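Local coordinates for reticulocyte binding protein (Streptococcus agalactiae COH1, PDB 3FAW) that is a secreted, cell-wall-anchored pullulanase that probably hydrolyses the alpha-1,6 glucosidic links of pullulan and related branched glucans, at residues L135-N140 with A241-P246; K145-L150 with Q186-T191; M160-K165 with K196-Y201. All coordinates share one frame; numbering follows the deposited sequence.

Interaction 1 of 3, residues L135-N140 with A241-P246; sequences LGAVLN and AAFVNP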
loop_
_atom_site.group_PDB
_atom_site.type_symbol
_atom_site.label_atom_id
_atom_site.label_comp_id
_atom_site.label_asym_id
_atom_site.label_seq_id
_atom_site.Cartn_x
_atom_site.Cartn_y
_atom_site.Cartn_z
ATOM N N LEU A 135 -8.897 23.555 2.016
ATOM C CA LEU A 135 -9.406 22.915 3.224
ATOM C C LEU A 135 -8.266 22.689 4.211
ATOM O O LEU A 135 -7.120 22.463 3.816
ATOM C CB LEU A 135 -10.101 21.598 2.879
ATOM C CG LEU A 135 -11.395 21.772 2.079
ATOM C CD1 LEU A 135 -11.854 20.451 1.465
ATOM C CD2 LEU A 135 -12.483 22.387 2.958
ATOM N N GLY A 136 -8.592 22.760 5.498
ATOM C CA GLY A 136 -7.602 22.609 6.567
ATOM C C GLY A 136 -7.273 23.941 7.217
ATOM O O GLY A 136 -7.949 24.951 6.970
ATOM N N ALA A 137 -6.229 23.935 8.043
ATOM C CA ALA A 137 -5.849 25.093 8.853
ATOM C C ALA A 137 -4.460 25.580 8.451
ATOM O O ALA A 137 -3.489 24.820 8.514
ATOM C CB ALA A 137 -5.865 24.726 10.332
ATOM N N VAL A 138 -4.379 26.850 8.048
ATOM C CA VAL A 138 -3.140 27.449 7.542
ATOM C C VAL A 138 -2.616 28.555 8.469
ATOM O O VAL A 138 -3.286 29.565 8.668
ATOM C CB VAL A 138 -3.357 28.037 6.125
ATOM C CG1 VAL A 138 -2.052 28.572 5.560
ATOM C CG2 VAL A 138 -3.951 26.986 5.190
ATOM N N LEU A 139 -1.418 28.360 9.021
ATOM C CA LEU A 139 -0.737 29.388 9.823
ATOM C C LEU A 139 -0.160 30.460 8.912
ATOM O O LEU A 139 0.303 30.154 7.813
ATOM C CB LEU A 139 0.440 28.797 10.613
ATOM C CG LEU A 139 0.260 27.998 11.904
ATOM C CD1 LEU A 139 1.562 27.257 12.215
ATOM C CD2 LEU A 139 -0.134 28.895 13.073
ATOM N N ASN A 140 -0.159 31.709 9.370
ATOM C CA ASN A 140 0.609 32.755 8.687
ATOM C C ASN A 140 2.090 32.667 9.091
ATOM O O ASN A 140 2.466 31.819 9.911
ATOM C CB ASN A 140 0.017 34.150 8.942
ATOM C CG ASN A 140 0.105 34.581 10.394
ATOM O OD1 ASN A 140 0.443 33.791 11.279
ATOM N ND2 ASN A 140 -0.210 35.844 10.647
ATOM N N ALA A 241 -5.769 17.408 15.988
ATOM C CA ALA A 241 -4.992 18.066 14.932
ATOM C C ALA A 241 -4.029 19.092 15.534
ATOM O O ALA A 241 -4.202 19.516 16.676
ATOM C CB ALA A 241 -5.913 18.727 13.922
ATOM N N ALA A 242 -3.012 19.475 14.770
ATOM C CA ALA A 242 -2.009 20.437 15.240
ATOM C C ALA A 242 -1.834 21.560 14.231
ATOM O O ALA A 242 -1.942 21.338 13.020
ATOM C CB ALA A 242 -0.674 19.741 15.484
ATOM N N PHE A 243 -1.564 22.764 14.732
ATOM C CA PHE A 243 -1.257 23.902 13.869
ATOM C C PHE A 243 0.235 23.890 13.545
ATOM O O PHE A 243 1.064 24.095 14.431
ATOM C CB PHE A 243 -1.648 25.233 14.529
ATOM C CG PHE A 243 -3.121 25.362 14.821
ATOM C CD1 PHE A 243 -4.059 25.224 13.811
ATOM C CD2 PHE A 243 -3.567 25.641 16.105
ATOM C CE1 PHE A 243 -5.415 25.348 14.077
ATOM C CE2 PHE A 243 -4.925 25.762 16.380
ATOM C CZ PHE A 243 -5.847 25.617 15.365
ATOM N N VAL A 244 0.560 23.625 12.279
ATOM C CA VAL A 244 1.944 23.613 11.800
ATOM C C VAL A 244 2.095 24.275 10.427
ATOM O O VAL A 244 1.114 24.468 9.697
ATOM C CB VAL A 244 2.517 22.169 11.717
ATOM C CG1 VAL A 244 2.686 21.574 13.107
ATOM C CG2 VAL A 244 1.632 21.276 10.837
ATOM N N ASN A 245 3.341 24.607 10.092
ATOM C CA ASN A 245 3.700 25.182 8.800
ATOM C C ASN A 245 4.761 24.305 8.117
ATOM O O ASN A 245 5.964 24.546 8.269
ATOM C CB ASN A 245 4.207 26.620 8.987
ATOM C CG ASN A 245 4.263 27.403 7.679
ATOM O OD1 ASN A 245 4.389 26.830 6.596
ATOM N ND2 ASN A 245 4.167 28.727 7.780
ATOM N N PRO A 246 4.314 23.272 7.373
ATOM C CA PRO A 246 5.197 22.307 6.705
ATOM C C PRO A 246 6.354 22.922 5.916
ATOM O O PRO A 246 7.484 22.439 6.009
ATOM C CB PRO A 246 4.241 21.566 5.762
ATOM C CG PRO A 246 2.946 21.593 6.478
ATOM C CD PRO A 246 2.894 22.943 7.138
HETATM O O HOH W 1 -1.603 23.697 10.108
HETATM O O HOH W 2 0.188 26.113 7.791
HETATM O O HOH W 3 4.168 29.812 10.328
#
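A137 and L139 meet F243, V244 and N245 in a contact that is partly apolar and partly carried by water. It joins strand 136-139 of the carbohydrate-binding module 48 region, an antiparallel beta-sandwich in this family, to the chain leaving strand 241-242. Both strands belong to one antiparallel sheet. The touching parts of the two segments run at 54° to each other and do not pair as strands.

L139 is the main apolar contributor from its segment. Its CD1 rests on the backbone of the second segment, 3.5 Å from V244 C. CD2 lies more loosely against F243 CB, at 4.2 Å. The methyl of A137 meets the F243 ring at its edge, in the ring plane, with A137 CB 3.8 Å from F243 CE1. The same ring stacks with Y203 and touches V146, so it belongs to the sandwich interior.

Waters join the two backbones. One donates to A137 O at 2.7 Å and accepts from V244 N at 3.1 Å. Another accepts from L139 N and donates to V244 O, the latter at 2.7 Å. Past N245 the chain reaches the catalytic barrel domain: P246 touches Y444 and E448 of helix 432-449, and P246 O accepts from K373 NZ.

In N245, CG is anti to the backbone N (chi1 -165°), which sets it on the side of N140. Its OD1 is hydrogen-bonded to S247 OG, while ND2 donates to a third water at 2.8 Å, which lies beside N140 O.

Interaction 2 of 3, residues K145-L150 with Q186-T191; sequences KVEASL and QTILDT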
loop_
_atom_site.group_PDB
_atom_site.type_symbol
_atom_site.label_atom_id
_atom_site.label_comp_id
_atom_site.label_asym_id
_atom_site.label_seq_id
_atom_site.Cartn_x
_atom_site.Cartn_y
_atom_site.Cartn_z
ATOM N N LYS A 145 -1.831 34.246 13.227
ATOM C CA LYS A 145 -3.172 34.011 12.675
ATOM C C LYS A 145 -3.292 32.665 11.966
ATOM O O LYS A 145 -2.411 32.281 11.198
ATOM C CB LYS A 145 -3.542 35.111 11.671
ATOM C CG LYS A 145 -3.717 36.499 12.264
ATOM C CD LYS A 145 -4.121 37.503 11.191
ATOM C CE LYS A 145 -4.710 38.767 11.801
ATOM N NZ LYS A 145 -3.779 39.415 12.761
ATOM N N VAL A 146 -4.401 31.968 12.209
ATOM C CA VAL A 146 -4.728 30.743 11.479
ATOM C C VAL A 146 -6.018 30.934 10.677
ATOM O O VAL A 146 -7.028 31.353 11.234
ATOM C CB VAL A 146 -4.897 29.537 12.437
ATOM C CG1 VAL A 146 -5.320 28.289 11.671
ATOM C CG2 VAL A 146 -3.612 29.276 13.194
ATOM N N GLU A 147 -5.966 30.639 9.373
ATOM C CA GLU A 147 -7.165 30.540 8.527
ATOM C C GLU A 147 -7.604 29.079 8.426
ATOM O O GLU A 147 -6.876 28.250 7.880
ATOM C CB GLU A 147 -6.889 31.065 7.117
ATOM C CG GLU A 147 -6.496 32.527 7.045
ATOM C CD GLU A 147 -6.188 32.992 5.622
ATOM O OE1 GLU A 147 -6.406 32.214 4.667
ATOM O OE2 GLU A 147 -5.729 34.143 5.463
ATOM N N ALA A 148 -8.797 28.778 8.936
ATOM C CA ALA A 148 -9.294 27.404 9.031
ATOM C C ALA A 148 -10.542 27.185 8.171
ATOM O O ALA A 148 -11.379 28.075 8.038
ATOM C CB ALA A 148 -9.594 27.060 10.481
ATOM N N SER A 149 -10.651 25.987 7.604
ATOM C CA SER A 149 -11.790 25.598 6.770
ATOM C C SER A 149 -12.127 24.126 6.993
ATOM O O SER A 149 -11.229 23.283 7.008
ATOM C CB SER A 149 -11.483 25.835 5.290
ATOM O OG SER A 149 -11.675 27.195 4.936
ATOM N N LEU A 150 -13.416 23.835 7.169
ATOM C CA LEU A 150 -13.922 22.463 7.321
ATOM C C LEU A 150 -15.204 22.286 6.500
ATOM O O LEU A 150 -16.155 23.056 6.658
ATOM C CB LEU A 150 -14.225 22.154 8.791
ATOM C CG LEU A 150 -14.729 20.730 9.075
ATOM C CD1 LEU A 150 -13.569 19.734 9.033
ATOM C CD2 LEU A 150 -15.464 20.651 10.403
ATOM N N GLN A 186 -15.880 28.178 8.175
ATOM C CA GLN A 186 -14.624 28.932 8.187
ATOM C C GLN A 186 -14.496 29.907 9.361
ATOM O O GLN A 186 -15.491 30.428 9.870
ATOM C CB GLN A 186 -14.481 29.717 6.882
ATOM C CG GLN A 186 -14.594 28.867 5.631
ATOM C CD GLN A 186 -14.418 29.672 4.368
ATOM O OE1 GLN A 186 -15.181 30.598 4.101
ATOM N NE2 GLN A 186 -13.413 29.318 3.578
ATOM N N THR A 187 -13.254 30.140 9.776
ATOM C CA THR A 187 -12.924 31.225 10.697
ATOM C C THR A 187 -11.463 31.650 10.550
ATOM O O THR A 187 -10.689 31.019 9.827
ATOM C CB THR A 187 -13.198 30.849 12.170
ATOM O OG1 THR A 187 -13.087 32.021 12.986
ATOM C CG2 THR A 187 -12.216 29.784 12.669
ATOM N N ILE A 188 -11.113 32.738 11.230
ATOM C CA ILE A 188 -9.729 33.188 11.347
ATOM C C ILE A 188 -9.375 33.351 12.822
ATOM O O ILE A 188 -9.984 34.162 13.528
ATOM C CB ILE A 188 -9.500 34.527 10.624
ATOM C CG1 ILE A 188 -9.719 34.367 9.117
ATOM C CG2 ILE A 188 -8.086 35.044 10.894
ATOM C CD1 ILE A 188 -9.573 35.661 8.345
ATOM N N LEU A 189 -8.396 32.575 13.283
ATOM C CA LEU A 189 -7.916 32.676 14.660
ATOM C C LEU A 189 -6.924 33.835 14.752
ATOM O O LEU A 189 -6.121 34.043 13.847
ATOM C CB LEU A 189 -7.266 31.360 15.114
ATOM C CG LEU A 189 -8.061 30.072 14.849
ATOM C CD1 LEU A 189 -7.344 28.856 15.425
ATOM C CD2 LEU A 189 -9.475 30.168 15.410
ATOM N N ASP A 190 -7.004 34.606 15.835
ATOM C CA ASP A 190 -6.156 35.788 16.005
ATOM C C ASP A 190 -6.060 36.180 17.488
ATOM O O ASP A 190 -6.251 35.332 18.355
ATOM C CB ASP A 190 -6.664 36.938 15.113
ATOM C CG ASP A 190 -8.092 37.359 15.432
ATOM O OD1 ASP A 190 -8.626 37.000 16.505
ATOM O OD2 ASP A 190 -8.682 38.068 14.597
ATOM N N THR A 191 -5.784 37.451 17.779
ATOM C CA THR A 191 -5.565 37.900 19.161
ATOM C C THR A 191 -6.772 37.720 20.086
ATOM O O THR A 191 -6.610 37.651 21.305
ATOM C CB THR A 191 -5.132 39.382 19.215
ATOM O OG1 THR A 191 -6.119 40.199 18.570
ATOM C CG2 THR A 191 -3.776 39.571 18.541
#
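V146 and A148 pair with L189 and T187 across two neighbouring antiparallel strands in the beta-sandwich of the carbohydrate-binding module 48 region. The directions of 146-150 and 186-189 differ by 163°, and their axes come within 4.7 Å.

Four backbone hydrogen bonds hold the strands. V146 and L189 bond both ways, and the bond from L189 N to V146 O is the shorter at 2.8 Å. A148 and T187 form the next hydrogen-bonded pair. Here A148 N donates to T187 O almost straight, at 3.1 Å and 175°. E147 with I188 and S149 with Q186 are the non-hydrogen-bonded pairs. CA-H...O contacts add to the backbone grip, among them I188 CA to V146 O at 3.3 Å.

One side-chain hydrogen bond crosses the strands. The Q186 chain extends beyond CG, and its NE2 donates to S149 OG at 3.1 Å. The hydroxyl oxygen lies close to the Q186 amide plane. S149 OG in turn donates weakly to A148 O of its own strand.

Apolar contact is clearest on the face bearing V146, A148, T187 and L189. L189 CD1 lies 3.9 Å from V146 CB. On the other face the E147 and I188 side chains meet loosely. At the strand end, K145 CG touches D190 CB at 4.1 Å. The charged ends stay apart, with K145 NZ 5.4 Å from D190 OD2, and D190 OD1 is hydrogen-bonded to the backbone N of K192.

Strand 136-139 flanks 146-151 on its other side, through V138 with E147 and G136 with S149. Strand 170-179 flanks 184-189, through V178 with Q186. The V146 to L189 face packs inward on M160 and I162 of strand 157-164 and on Y205 of strand 202-209.

Interaction 3 of 3, residues M160-K165 with K196-Y201; sequences MIIYDK and KNYTGY. With CA (calcium ion), chain B.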
loop_
_atom_site.group_PDB
_atom_site.type_symbol
_atom_site.label_atom_id
_atom_site.label_comp_id
_atom_site.label_asym_id
_atom_site.label_seq_id
_atom_site.Cartn_x
_atom_site.Cartn_y
_atom_site.Cartn_z
ATOM N N MET A 160 -14.640 25.206 16.941
ATOM C CA MET A 160 -13.278 24.727 17.155
ATOM C C MET A 160 -12.937 24.784 18.643
ATOM O O MET A 160 -13.194 25.785 19.310
ATOM C CB MET A 160 -12.268 25.561 16.364
ATOM C CG MET A 160 -10.861 24.968 16.354
ATOM S SD MET A 160 -9.590 26.089 15.738
ATOM C CE MET A 160 -9.826 25.969 13.960
ATOM N N ILE A 161 -12.365 23.697 19.152
ATOM C CA ILE A 161 -11.859 23.642 20.515
ATOM C C ILE A 161 -10.342 23.586 20.436
ATOM O O ILE A 161 -9.792 22.726 19.748
ATOM C CB ILE A 161 -12.358 22.391 21.269
ATOM C CG1 ILE A 161 -13.882 22.279 21.193
ATOM C CG2 ILE A 161 -11.898 22.435 22.725
ATOM C CD1 ILE A 161 -14.423 21.029 21.851
ATOM N N ILE A 162 -9.673 24.495 21.145
ATOM C CA ILE A 162 -8.220 24.627 21.063
ATOM C C ILE A 162 -7.562 24.162 22.362
ATOM O O ILE A 162 -8.010 24.519 23.455
ATOM C CB ILE A 162 -7.810 26.079 20.721
ATOM C CG1 ILE A 162 -8.475 26.513 19.409
ATOM C CG2 ILE A 162 -6.300 26.198 20.605
ATOM C CD1 ILE A 162 -8.062 27.885 18.911
ATOM N N TYR A 163 -6.504 23.358 22.226
ATOM C CA TYR A 163 -5.834 22.727 23.364
ATOM C C TYR A 163 -4.378 23.174 23.471
ATOM O O TYR A 163 -3.696 23.333 22.459
ATOM C CB TYR A 163 -5.886 21.203 23.243
ATOM C CG TYR A 163 -7.287 20.638 23.099
ATOM C CD1 TYR A 163 -8.008 20.210 24.214
ATOM C CD2 TYR A 163 -7.889 20.536 21.850
ATOM C CE1 TYR A 163 -9.288 19.694 24.083
ATOM C CE2 TYR A 163 -9.171 20.020 21.709
ATOM C CZ TYR A 163 -9.865 19.601 22.828
ATOM O OH TYR A 163 -11.137 19.096 22.691
ATOM N N ASP A 164 -3.917 23.352 24.710
ATOM C CA ASP A 164 -2.553 23.797 25.003
ATOM C C ASP A 164 -1.495 22.917 24.326
ATOM O O ASP A 164 -1.495 21.697 24.476
ATOM C CB ASP A 164 -2.325 23.816 26.526
ATOM C CG ASP A 164 -0.960 24.371 26.921
ATOM O OD1 ASP A 164 -0.136 24.695 26.034
ATOM O OD2 ASP A 164 -0.709 24.486 28.138
ATOM N N LYS A 165 -0.591 23.560 23.595
ATOM C CA LYS A 165 0.531 22.887 22.941
ATOM C C LYS A 165 1.389 22.055 23.906
ATOM O O LYS A 165 1.855 20.974 23.544
ATOM C CB LYS A 165 1.413 23.917 22.220
ATOM C CG LYS A 165 2.043 24.975 23.119
ATOM C CD LYS A 165 2.845 25.993 22.315
ATOM C CE LYS A 165 3.490 27.029 23.229
ATOM N NZ LYS A 165 4.273 28.056 22.476
ATOM N N LYS A 196 -0.852 34.323 21.345
ATOM C CA LYS A 196 0.026 35.145 20.504
ATOM C C LYS A 196 0.632 34.378 19.327
ATOM O O LYS A 196 0.817 34.943 18.250
ATOM C CB LYS A 196 1.135 35.803 21.344
ATOM C CG LYS A 196 2.171 34.854 21.936
ATOM C CD LYS A 196 3.225 35.619 22.725
ATOM C CE LYS A 196 4.178 34.670 23.442
ATOM N NZ LYS A 196 5.271 35.400 24.144
ATOM N N ASN A 197 0.960 33.106 19.552
ATOM C CA ASN A 197 1.521 32.230 18.522
ATOM C C ASN A 197 0.833 30.870 18.595
ATOM O O ASN A 197 0.971 30.149 19.588
ATOM C CB ASN A 197 3.037 32.073 18.710
ATOM C CG ASN A 197 3.729 31.435 17.507
ATOM O OD1 ASN A 197 3.126 30.676 16.753
ATOM N ND2 ASN A 197 5.010 31.741 17.333
ATOM N N TYR A 198 0.098 30.527 17.538
ATOM C CA TYR A 198 -0.690 29.294 17.496
ATOM C C TYR A 198 0.123 28.055 17.121
ATOM O O TYR A 198 -0.402 26.940 17.166
ATOM C CB TYR A 198 -1.859 29.444 16.522
ATOM C CG TYR A 198 -2.981 30.314 17.037
ATOM C CD1 TYR A 198 -3.985 29.779 17.844
ATOM C CD2 TYR A 198 -3.044 31.671 16.716
ATOM C CE1 TYR A 198 -5.017 30.571 18.323
ATOM C CE2 TYR A 198 -4.075 32.473 17.192
ATOM C CZ TYR A 198 -5.061 31.914 17.992
ATOM O OH TYR A 198 -6.091 32.695 18.466
ATOM N N THR A 199 1.392 28.243 16.758
ATOM C CA THR A 199 2.260 27.135 16.365
ATOM C C THR A 199 2.326 26.090 17.489
ATOM O O THR A 199 2.573 26.424 18.651
ATOM C CB THR A 199 3.686 27.631 16.009
ATOM O OG1 THR A 199 3.604 28.688 15.042
ATOM C CG2 THR A 199 4.542 26.498 15.436
ATOM N N GLY A 200 2.066 24.833 17.141
ATOM C CA GLY A 200 2.123 23.731 18.108
ATOM C C GLY A 200 0.842 23.467 18.894
ATOM O O GLY A 200 0.713 22.419 19.522
ATOM N N TYR A 201 -0.102 24.406 18.880
ATOM C CA TYR A 201 -1.391 24.200 19.558
ATOM C C TYR A 201 -2.230 23.162 18.814
ATOM O O TYR A 201 -2.046 22.943 17.610
ATOM C CB TYR A 201 -2.170 25.515 19.701
ATOM C CG TYR A 201 -1.724 26.383 20.864
ATOM C CD1 TYR A 201 -0.614 27.221 20.754
ATOM C CD2 TYR A 201 -2.415 26.368 22.076
ATOM C CE1 TYR A 201 -0.204 28.021 21.823
ATOM C CE2 TYR A 201 -2.015 27.162 23.145
ATOM C CZ TYR A 201 -0.910 27.986 23.012
ATOM O OH TYR A 201 -0.517 28.778 24.071
HETATM CA CA CA B . 3.346 19.610 22.310
HETATM O O HOH W 4 3.278 28.752 19.845
HETATM O O HOH W 5 2.867 21.314 20.521
HETATM O O HOH W 6 4.658 19.366 24.360
HETATM O O HOH W 7 2.041 18.094 23.622
HETATM O O HOH W 8 5.207 21.207 22.022
#
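The Y201 ring carries K165 on one face. K165 N stands 3.6 Å above the ring plane, offset toward the rim. On this same face K165 CG makes a CH-pi contact, 4.2 Å from the ring centroid. Y163 O comes obliquely to the ring, 3.3 Å from Y201 CD2. I162 crosses both tyrosines at about a right angle: its CG2 meets Y201, and its CD1 lies 4.1 Å from Y198 CE1.

K165 CG sits between the backbone N and the carbonyl carbon (chi1 61°), which puts it over the ring. From there the chain is extended and passes T199 O. K165 NZ then donates to a water at 2.9 Å. That water also donates to N197 O and T199 O, so it ties the lysine end to the loop.

The loop is shaped from within. N197 OD1 accepts from both T199 N and T199 OG1, the first closing an Asx turn. A type II turn follows from Y198 to Y201, with G200 at its third position. K165 CB packs 3.2 Å from G200 O.

K165 O binds a calcium ion at 2.4 Å. G200 O accepts from one of the four bound waters at 2.6 Å, a second-shell link. This is a seven-coordinate calcium site on the carbohydrate-binding module 48 region, with K165 O, Y202 OH, K363 O and four waters as ligands.

All three contacts reach the same antiparallel sheet, with centres about 10 to 11 Å apart. Interactions 2 and 3 lie within the loop closed by interaction 1. F243 joins them: its CZ lies 3.6 Å from L189 CD1 of interaction 2, and its N probably bonds to Y201 O of interaction 3 at 2.9 Å. D190 O and Y198 OH, 2.6 Å apart, link interactions 2 and 3, and M160 SD packs on L189 CD1. Interaction 3 supplies one calcium ligand, K165 O; the V244 side chain of interaction 1 lies about 9 Å from a bound calcium ion.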